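Long-range contacts in SusD superfamily protein (Bacteroides thetaiotaomicron, PDB 3MCX), which is of unknown function but, as a SusD-family outer-membrane protein of a gut Bacteroides, probably binds glycans at the cell surface for uptake: residues M142-N146 / L213-E217; Y218-Y222 / A366-T372; A225-I229 / V359-A363. One frame throughout, in Å; residues are numbered along the deposited sequence. Where two conformers were deposited one is given.

Contact 1 (M142-N146 / L213-E217)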
loop_
_atom_site.group_PDB
_atom_site.type_symbol
_atom_site.label_atom_id
_atom_site.label_comp_id
_atom_site.label_asym_id
_atom_site.label_seq_id
_atom_site.Cartn_x
_atom_site.Cartn_y
_atom_site.Cartn_z
HETATM N N MSE A 142 -8.370 4.295 -13.642
HETATM C CA MSE A 142 -9.096 5.288 -12.848
HETATM C C MSE A 142 -9.834 4.582 -11.705
HETATM O O MSE A 142 -10.193 3.415 -11.817
HETATM C CB MSE A 142 -10.096 6.046 -13.726
HETATM C CG MSE A 142 -9.446 6.907 -14.801
HETATM SE SE MSE A 142 -8.332 8.344 -14.183
HETATM C CE MSE A 142 -9.655 9.509 -13.339
ATOM N N PRO A 143 -10.089 5.300 -10.611
ATOM C CA PRO A 143 -10.701 4.678 -9.452
ATOM C C PRO A 143 -12.057 4.044 -9.770
ATOM O O PRO A 143 -12.899 4.631 -10.436
ATOM C CB PRO A 143 -10.871 5.836 -8.452
ATOM C CG PRO A 143 -9.997 6.886 -8.928
ATOM C CD PRO A 143 -9.743 6.706 -10.364
ATOM N N TYR A 144 -12.201 2.823 -9.244
ATOM C CA TYR A 144 -13.445 2.076 -9.454
ATOM C C TYR A 144 -14.682 2.929 -9.158
ATOM O O TYR A 144 -15.670 2.905 -9.895
ATOM C CB TYR A 144 -13.455 0.812 -8.588
ATOM C CG TYR A 144 -14.663 -0.082 -8.708
ATOM C CD1 TYR A 144 -15.855 0.268 -8.110
ATOM C CD2 TYR A 144 -14.606 -1.289 -9.394
ATOM C CE1 TYR A 144 -16.982 -0.524 -8.205
ATOM C CE2 TYR A 144 -15.725 -2.101 -9.488
ATOM C CZ TYR A 144 -16.907 -1.702 -8.911
ATOM O OH TYR A 144 -18.053 -2.485 -8.984
ATOM N N THR A 145 -14.636 3.643 -8.039
ATOM C CA THR A 145 -15.823 4.353 -7.568
ATOM C C THR A 145 -16.194 5.572 -8.382
ATOM O O THR A 145 -17.265 6.144 -8.196
ATOM C CB THR A 145 -15.678 4.744 -6.077
ATOM O OG1 THR A 145 -14.419 5.376 -5.874
ATOM C CG2 THR A 145 -15.761 3.507 -5.182
ATOM N N ASN A 146 -15.350 5.988 -9.316
ATOM C CA ASN A 146 -15.752 7.059 -10.225
ATOM C C ASN A 146 -16.912 6.651 -11.143
ATOM O O ASN A 146 -17.670 7.505 -11.581
ATOM C CB ASN A 146 -14.581 7.535 -11.102
ATOM C CG ASN A 146 -13.580 8.408 -10.377
ATOM O OD1 ASN A 146 -13.648 8.583 -9.154
ATOM N ND2 ASN A 146 -12.652 8.981 -11.141
ATOM N N LEU A 213 -13.568 -1.876 0.098
ATOM C CA LEU A 213 -13.744 -0.465 0.469
ATOM C C LEU A 213 -13.513 0.421 -0.770
ATOM O O LEU A 213 -14.273 1.351 -1.028
ATOM C CB LEU A 213 -12.789 -0.070 1.625
ATOM C CG LEU A 213 -12.947 1.342 2.200
ATOM C CD1 LEU A 213 -14.350 1.665 2.757
ATOM C CD2 LEU A 213 -11.853 1.561 3.256
ATOM N N ASN A 214 -12.478 0.121 -1.543
ATOM C CA ASN A 214 -12.123 0.919 -2.744
ATOM C C ASN A 214 -13.053 0.620 -3.920
ATOM O O ASN A 214 -13.051 1.341 -4.912
ATOM C CB ASN A 214 -10.641 0.732 -3.083
ATOM C CG ASN A 214 -9.767 1.547 -2.187
ATOM O OD1 ASN A 214 -9.772 2.789 -2.291
ATOM N ND2 ASN A 214 -9.070 0.883 -1.248
HETATM N N MSE A 215 -13.898 -0.398 -3.786
HETATM C CA MSE A 215 -14.997 -0.616 -4.738
HETATM C C MSE A 215 -16.276 0.061 -4.279
HETATM O O MSE A 215 -17.299 -0.004 -4.999
HETATM C CB MSE A 215 -15.357 -2.083 -4.849
HETATM C CG MSE A 215 -14.373 -2.937 -5.463
HETATM SE SE MSE A 215 -14.965 -4.795 -5.397
HETATM C CE MSE A 215 -16.009 -4.896 -6.497
ATOM N N GLY A 216 -16.284 0.653 -3.083
ATOM C CA GLY A 216 -17.509 1.199 -2.510
ATOM C C GLY A 216 -18.504 0.110 -2.110
ATOM O O GLY A 216 -19.700 0.356 -1.995
ATOM N N GLU A 217 -18.002 -1.115 -1.954
ATOM C CA GLU A 217 -18.790 -2.278 -1.480
ATOM C C GLU A 217 -18.721 -2.296 0.047
ATOM O O GLU A 217 -18.009 -3.121 0.676
ATOM C CB GLU A 217 -18.265 -3.592 -2.054
ATOM C CG GLU A 217 -18.576 -3.748 -3.543
ATOM C CD GLU A 217 -19.993 -4.149 -3.840
ATOM O OE1 GLU A 217 -20.799 -4.457 -2.909
ATOM O OE2 GLU A 217 -20.312 -4.164 -5.049
HETATM O O HOH W 1 -19.956 -2.468 -7.103
HETATM O O HOH W 2 -12.202 3.758 -5.912
#

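Contact 2 (Y218-Y222 / A366-T372)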
loop_
_atom_site.group_PDB
_atom_site.type_symbol
_atom_site.label_atom_id
_atom_site.label_comp_id
_atom_site.label_asym_id
_atom_site.label_seq_id
_atom_site.Cartn_x
_atom_site.Cartn_y
_atom_site.Cartn_z
ATOM N N TYR A 218 -19.447 -1.356 0.643
ATOM C CA TYR A 218 -19.251 -1.070 2.073
ATOM C C TYR A 218 -19.658 -2.215 2.981
ATOM O O TYR A 218 -18.926 -2.513 3.930
ATOM C CB TYR A 218 -19.935 0.242 2.484
ATOM C CG TYR A 218 -19.484 1.418 1.642
ATOM C CD1 TYR A 218 -18.164 1.820 1.648
ATOM C CD2 TYR A 218 -20.389 2.109 0.851
ATOM C CE1 TYR A 218 -17.743 2.912 0.840
ATOM C CE2 TYR A 218 -19.995 3.170 0.060
ATOM C CZ TYR A 218 -18.703 3.554 0.058
ATOM O OH TYR A 218 -18.302 4.624 -0.740
ATOM N N GLN A 219 -20.811 -2.849 2.741
ATOM C CA GLN A 219 -21.194 -3.995 3.575
ATOM C C GLN A 219 -20.141 -5.129 3.473
ATOM O O GLN A 219 -19.787 -5.726 4.492
ATOM C CB GLN A 219 -22.565 -4.521 3.196
ATOM C CG GLN A 219 -23.062 -5.611 4.121
ATOM C CD GLN A 219 -23.230 -5.141 5.556
ATOM O OE1 GLN A 219 -23.891 -4.134 5.820
ATOM N NE2 GLN A 219 -22.638 -5.877 6.496
ATOM N N LYS A 220 -19.688 -5.471 2.262
ATOM C CA LYS A 220 -18.672 -6.528 2.113
ATOM C C LYS A 220 -17.367 -6.150 2.802
ATOM O O LYS A 220 -16.698 -6.999 3.401
ATOM C CB LYS A 220 -18.415 -6.854 0.641
ATOM C CG LYS A 220 -19.639 -7.409 -0.061
ATOM C CD LYS A 220 -19.453 -7.448 -1.545
ATOM C CE LYS A 220 -20.570 -8.204 -2.182
ATOM N NZ LYS A 220 -20.633 -9.605 -1.661
ATOM N N ALA A 221 -16.970 -4.876 2.687
ATOM C CA ALA A 221 -15.781 -4.396 3.378
ATOM C C ALA A 221 -15.949 -4.554 4.883
ATOM O O ALA A 221 -15.002 -4.975 5.593
ATOM C CB ALA A 221 -15.477 -2.927 3.007
ATOM N N TYR A 222 -17.115 -4.167 5.370
ATOM C CA TYR A 222 -17.413 -4.258 6.801
ATOM C C TYR A 222 -17.381 -5.696 7.296
ATOM O O TYR A 222 -16.848 -5.980 8.379
ATOM C CB TYR A 222 -18.784 -3.621 7.125
ATOM C CG TYR A 222 -18.995 -3.302 8.589
ATOM C CD1 TYR A 222 -18.457 -2.136 9.141
ATOM C CD2 TYR A 222 -19.708 -4.143 9.415
ATOM C CE1 TYR A 222 -18.625 -1.829 10.472
ATOM C CE2 TYR A 222 -19.903 -3.830 10.762
ATOM C CZ TYR A 222 -19.326 -2.673 11.273
ATOM O OH TYR A 222 -19.500 -2.343 12.605
ATOM N N ALA A 366 -16.375 1.988 6.358
ATOM C CA ALA A 366 -17.410 1.199 5.705
ATOM C C ALA A 366 -18.734 1.305 6.457
ATOM O O ALA A 366 -19.794 1.393 5.839
ATOM C CB ALA A 366 -16.983 -0.257 5.566
ATOM N N GLY A 367 -18.684 1.321 7.789
ATOM C CA GLY A 367 -19.890 1.427 8.588
ATOM C C GLY A 367 -20.600 2.765 8.395
ATOM O O GLY A 367 -21.804 2.839 8.167
ATOM N N LEU A 368 -19.832 3.846 8.497
ATOM C CA LEU A 368 -20.388 5.173 8.322
ATOM C C LEU A 368 -20.995 5.324 6.925
ATOM O O LEU A 368 -22.095 5.801 6.797
ATOM C CB LEU A 368 -19.343 6.250 8.566
ATOM C CG LEU A 368 -19.881 7.682 8.546
ATOM C CD1 LEU A 368 -20.896 7.917 9.643
ATOM C CD2 LEU A 368 -18.736 8.648 8.689
ATOM N N LYS A 369 -20.280 4.859 5.905
ATOM C CA LYS A 369 -20.749 4.976 4.520
ATOM C C LYS A 369 -22.006 4.156 4.253
ATOM O O LYS A 369 -22.914 4.611 3.535
ATOM C CB LYS A 369 -19.643 4.608 3.537
ATOM C CG LYS A 369 -18.505 5.634 3.425
ATOM C CD LYS A 369 -18.949 7.002 2.903
ATOM C CE LYS A 369 -19.508 6.973 1.495
ATOM N NZ LYS A 369 -20.069 8.313 1.090
ATOM N N LYS A 370 -22.115 2.973 4.859
ATOM C CA LYS A 370 -23.289 2.111 4.589
ATOM C C LYS A 370 -24.514 2.511 5.406
ATOM O O LYS A 370 -25.644 2.156 5.077
ATOM C CB LYS A 370 -22.948 0.632 4.787
ATOM C CG LYS A 370 -22.893 0.154 6.244
ATOM C CD LYS A 370 -22.118 -1.170 6.369
ATOM C CE LYS A 370 -22.271 -1.811 7.752
ATOM N NZ LYS A 370 -23.593 -2.429 8.017
ATOM N N GLY A 371 -24.297 3.263 6.489
ATOM C CA GLY A 371 -25.395 3.846 7.256
ATOM C C GLY A 371 -26.074 2.944 8.271
ATOM O O GLY A 371 -27.120 3.296 8.808
ATOM N N THR A 372 -25.488 1.775 8.508
ATOM C CA THR A 372 -25.928 0.857 9.545
ATOM C C THR A 372 -24.712 0.344 10.292
ATOM O O THR A 372 -23.604 0.478 9.825
ATOM C CB THR A 372 -26.741 -0.334 8.996
ATOM O OG1 THR A 372 -25.993 -1.053 8.024
ATOM C CG2 THR A 372 -28.082 0.152 8.381
#

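Contact 3 (A225-I229 / V359-A363)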
loop_
_atom_site.group_PDB
_atom_site.type_symbol
_atom_site.label_atom_id
_atom_site.label_comp_id
_atom_site.label_asym_id
_atom_site.label_seq_id
_atom_site.Cartn_x
_atom_site.Cartn_y
_atom_site.Cartn_z
ATOM N N ALA A 225 -13.662 -6.863 7.355
ATOM C CA ALA A 225 -12.890 -6.201 8.411
ATOM C C ALA A 225 -13.337 -6.710 9.772
ATOM O O ALA A 225 -12.515 -7.021 10.613
ATOM C CB ALA A 225 -13.028 -4.667 8.320
ATOM N N THR A 226 -14.645 -6.813 10.004
ATOM C CA THR A 226 -15.122 -7.264 11.326
ATOM C C THR A 226 -14.847 -8.735 11.595
ATOM O O THR A 226 -14.713 -9.135 12.753
ATOM C CB THR A 226 -16.606 -6.906 11.605
ATOM O OG1 THR A 226 -17.451 -7.448 10.591
ATOM C CG2 THR A 226 -16.804 -5.388 11.710
ATOM N N ASP A 227 -14.762 -9.552 10.553
ATOM C CA ASP A 227 -14.301 -10.924 10.742
ATOM C C ASP A 227 -12.921 -10.893 11.404
ATOM O O ASP A 227 -12.735 -11.535 12.447
ATOM C CB ASP A 227 -14.257 -11.652 9.403
ATOM C CG ASP A 227 -13.933 -13.141 9.513
ATOM O OD1 ASP A 227 -13.962 -13.737 10.599
ATOM O OD2 ASP A 227 -13.670 -13.720 8.446
ATOM N N VAL A 228 -12.002 -10.098 10.864
ATOM C CA VAL A 228 -10.660 -9.999 11.460
ATOM C C VAL A 228 -10.720 -9.464 12.898
ATOM O O VAL A 228 -10.115 -10.020 13.814
ATOM C CB VAL A 228 -9.725 -9.134 10.607
ATOM C CG1 VAL A 228 -8.333 -9.011 11.300
ATOM C CG2 VAL A 228 -9.624 -9.721 9.168
ATOM N N ILE A 229 -11.453 -8.366 13.092
ATOM C CA ILE A 229 -11.526 -7.687 14.384
ATOM C C ILE A 229 -12.109 -8.596 15.453
ATOM O O ILE A 229 -11.541 -8.715 16.547
ATOM C CB ILE A 229 -12.368 -6.422 14.264
ATOM C CG1 ILE A 229 -11.661 -5.381 13.407
ATOM C CG2 ILE A 229 -12.701 -5.815 15.684
ATOM C CD1 ILE A 229 -12.590 -4.250 12.934
ATOM N N VAL A 359 -7.431 -2.117 9.415
ATOM C CA VAL A 359 -8.646 -2.933 9.406
ATOM C C VAL A 359 -9.738 -2.252 10.246
ATOM O O VAL A 359 -10.887 -2.175 9.830
ATOM C CB VAL A 359 -8.376 -4.384 9.890
ATOM C CG1 VAL A 359 -9.672 -5.164 9.974
ATOM C CG2 VAL A 359 -7.376 -5.093 8.968
ATOM N N TYR A 360 -9.384 -1.754 11.430
ATOM C CA TYR A 360 -10.337 -1.006 12.256
ATOM C C TYR A 360 -10.837 0.249 11.520
ATOM O O TYR A 360 -12.026 0.555 11.577
ATOM C CB TYR A 360 -9.710 -0.623 13.612
ATOM C CG TYR A 360 -9.760 -1.684 14.688
ATOM C CD1 TYR A 360 -8.982 -2.840 14.623
ATOM C CD2 TYR A 360 -10.607 -1.529 15.772
ATOM C CE1 TYR A 360 -9.056 -3.795 15.620
ATOM C CE2 TYR A 360 -10.682 -2.469 16.781
ATOM C CZ TYR A 360 -9.920 -3.620 16.692
ATOM O OH TYR A 360 -10.047 -4.557 17.724
ATOM N N LEU A 361 -9.937 0.965 10.866
ATOM C CA LEU A 361 -10.292 2.184 10.126
ATOM C C LEU A 361 -11.185 1.874 8.914
ATOM O O LEU A 361 -12.143 2.594 8.648
ATOM C CB LEU A 361 -9.027 2.987 9.765
ATOM C CG LEU A 361 -8.342 3.623 10.982
ATOM C CD1 LEU A 361 -6.877 3.934 10.652
ATOM C CD2 LEU A 361 -9.162 4.848 11.533
ATOM N N ASN A 362 -10.892 0.774 8.239
ATOM C CA ASN A 362 -11.730 0.280 7.127
ATOM C C ASN A 362 -13.119 -0.027 7.616
ATOM O O ASN A 362 -14.101 0.332 6.974
ATOM C CB ASN A 362 -11.127 -0.989 6.494
ATOM C CG ASN A 362 -9.884 -0.720 5.664
ATOM O OD1 ASN A 362 -9.507 0.424 5.423
ATOM N ND2 ASN A 362 -9.214 -1.820 5.215
ATOM N N ALA A 363 -13.231 -0.703 8.761
ATOM C CA ALA A 363 -14.555 -0.946 9.345
ATOM C C ALA A 363 -15.289 0.356 9.692
ATOM O O ALA A 363 -16.490 0.479 9.455
ATOM C CB ALA A 363 -14.447 -1.875 10.598
HETATM O O HOH W 3 -9.275 -7.072 17.039
#

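Contact 1 (M142-N146 / L213-E217)
Tyr144 and Met215 mark the closest backbone approach, 5.6 Å between their CA atoms, where the loop segment 142-146 leans on the turn that ends helix 201-214; Gly216, with positive phi and its N bonded back to Leu213 O, closes that helix in a Schellman motif. The Tyr144 ring lies against Met215, a selenomethionine. Tyr144 CG stands anti to the backbone N (chi1 -179°), which carries the ring out across the turn. Met215 CB sits over one face of the ring, 4.2 Å from the Tyr144 centroid and displaced toward the rim, while Met215 SE rides above the same face at a longer 5.2 Å, a Met-aromatic contact. The chain of Met215 bends at chi3 (77°), and its CE methyl comes to 4.0 Å from Tyr144 OH. The methyl CG2 of Thr145 rests on the backbone of the turn, 3.5 Å from Asn214 O and close to the N of Gly216, whose positive phi favours glycine.

No direct hydrogen bond joins the segments, so the polar links run through water. One water lies between Tyr144 OH and Glu217 OE2, donating to the carboxylate. A second donates both to Thr145 OG1 and, at 2.8 Å, to Asn214 O, serving a carbonyl near the helix end.

Helix 172-186 covers a further part of the contact: Tyr176 meets the Tyr144 ring edge-to-face and also touches Met215. Helix 420-426 packs nearby, with Arg426 touching Thr145 and hydrogen-bonded to Asn214 OD1, while Asn214 ND2 is hydrogen-bonded to Arg210 O within helix 201-214.

Contact 2 (Y218-Y222 / A366-T372)
Ala366 fits its CB against the first turn of helix 218-231, 3.4 Å from Tyr218 O and 4.0 Å from Ala221 CB, and brings the helices close together: the axes of 218-222 and 366-370 approach to 8.6 Å and run nearly antiparallel, at 151°. This is the tight part of the contact. The same methyl lies at the edge of the Tyr222 ring, near its plane, and Tyr222 CD1 reaches Gly367 N; Gly367 has no side chain and lets the ring lie close to its backbone.

Toward solvent the packing passes to the exposed Lys369 and Gln219. Lys369 lays its CB over the centre of the Tyr218 ring, 3.5 Å from the centroid and almost exactly on the ring normal. Bends at chi2 and chi3 then carry the chain over the same face until CE stands above Tyr218 OH, while its ammonium end leads away from helix 218-231. Lys370 is the fixed link between core and surface: its CE lies over one face of the buried Tyr222, offset toward the rim, and its NZ makes a cation-pi contact 4.9 Å from the Tyr222 centroid. The bend at chi4 (73°) turns NZ to donate a hydrogen bond to Gln219 OE1, 2.8 Å away and tilted 21° from the amide's carbonyl plane. NZ also donates to Thr372 OG1 at 2.8 Å and forms a salt bridge with Asp373. A methionine in place of Lys370 would probably leave the Asp373 carboxylate without this charged partner and Gln219 OE1 without its donor.

Beyond these two helices, Leu213 of helix 201-214 packs against Tyr218, and Glu376 of helix 374-385 accepts a hydrogen bond from Tyr222 OH.

Contact 3 (A225-I229 / V359-A363)
Ile229 covers one face of the Tyr360 ring, its CG1 4.0 Å from the ring centroid and shifted toward the rim, while its CG2 methyl reaches the phenol end, 3.6 Å from Tyr360 OH. CG1 thus lies over the CD1-CE1 side and CG2 by the CZ-OH end, the side chain crossing the ring at a slant. Tyr360 starts from a CB that does not face helix 218-231; chi1 of -84° swings the ring round to bring its phenol end up to Ile229. A water closes the polar side of this pair, donating to Ile229 O and lying 2.7 Å from Tyr360 OH. Asp383 of helix 374-385 also touches Tyr360; this aspartate has been seen as a zinc-binding residue, though that zinc is not bound to this chain in the model.

Away from the ring the side chains that meet are aliphatic, some resting on backbone carbonyls. With chi1 at 175°, Val359 CG1 points away from the Val359 N and into helix 218-231, 3.5 Å from Ala225 O, where it meets Ala225 CB, Val228 CB and Ile229 CG1. One turn on, Ala363 CB touches Ala225 CB at 3.9 Å and Ile229 CD1 at 3.8 Å. The meeting of Ala225 and Ala363, CB to CB, is consistent with the approach of the axes of 225-229 and 359-363 to 9.1 Å, with 135° between their directions.

Other helices close over this layer: Tyr380 of helix 374-385 touches Ile229 and Ala363, and helix 201-214 brings Ser209 onto Ala225 and Ala206 onto Val359. This inclined, roughly antiparallel helix pair, with further helices laid against it, is consistent with the TPR-like alpha-helical scaffold of SusD-family proteins.

In the fold
Contacts 2 and 3 join the same two helices, 218-231 and 356-370, at successive levels, and meet where Tyr222 CD1 packs on Ala363 O. Contact 3 is the buried, mostly aliphatic level; contact 2, about 11 Å away between centres, lies where the pair reaches solvent, and there lysines laid over tyrosine rings take over, one of them bound to an amide and to Asp373 just beyond the segment. Contact 1 is partly buried and differs in kind: a loop set against a helix end, bridged by waters. Its Leu213, on helix 201-214, which precedes helix 218-231, ties it to the others by packing on Tyr218 and Ala221 of contact 2 and Asn362 of contact 3.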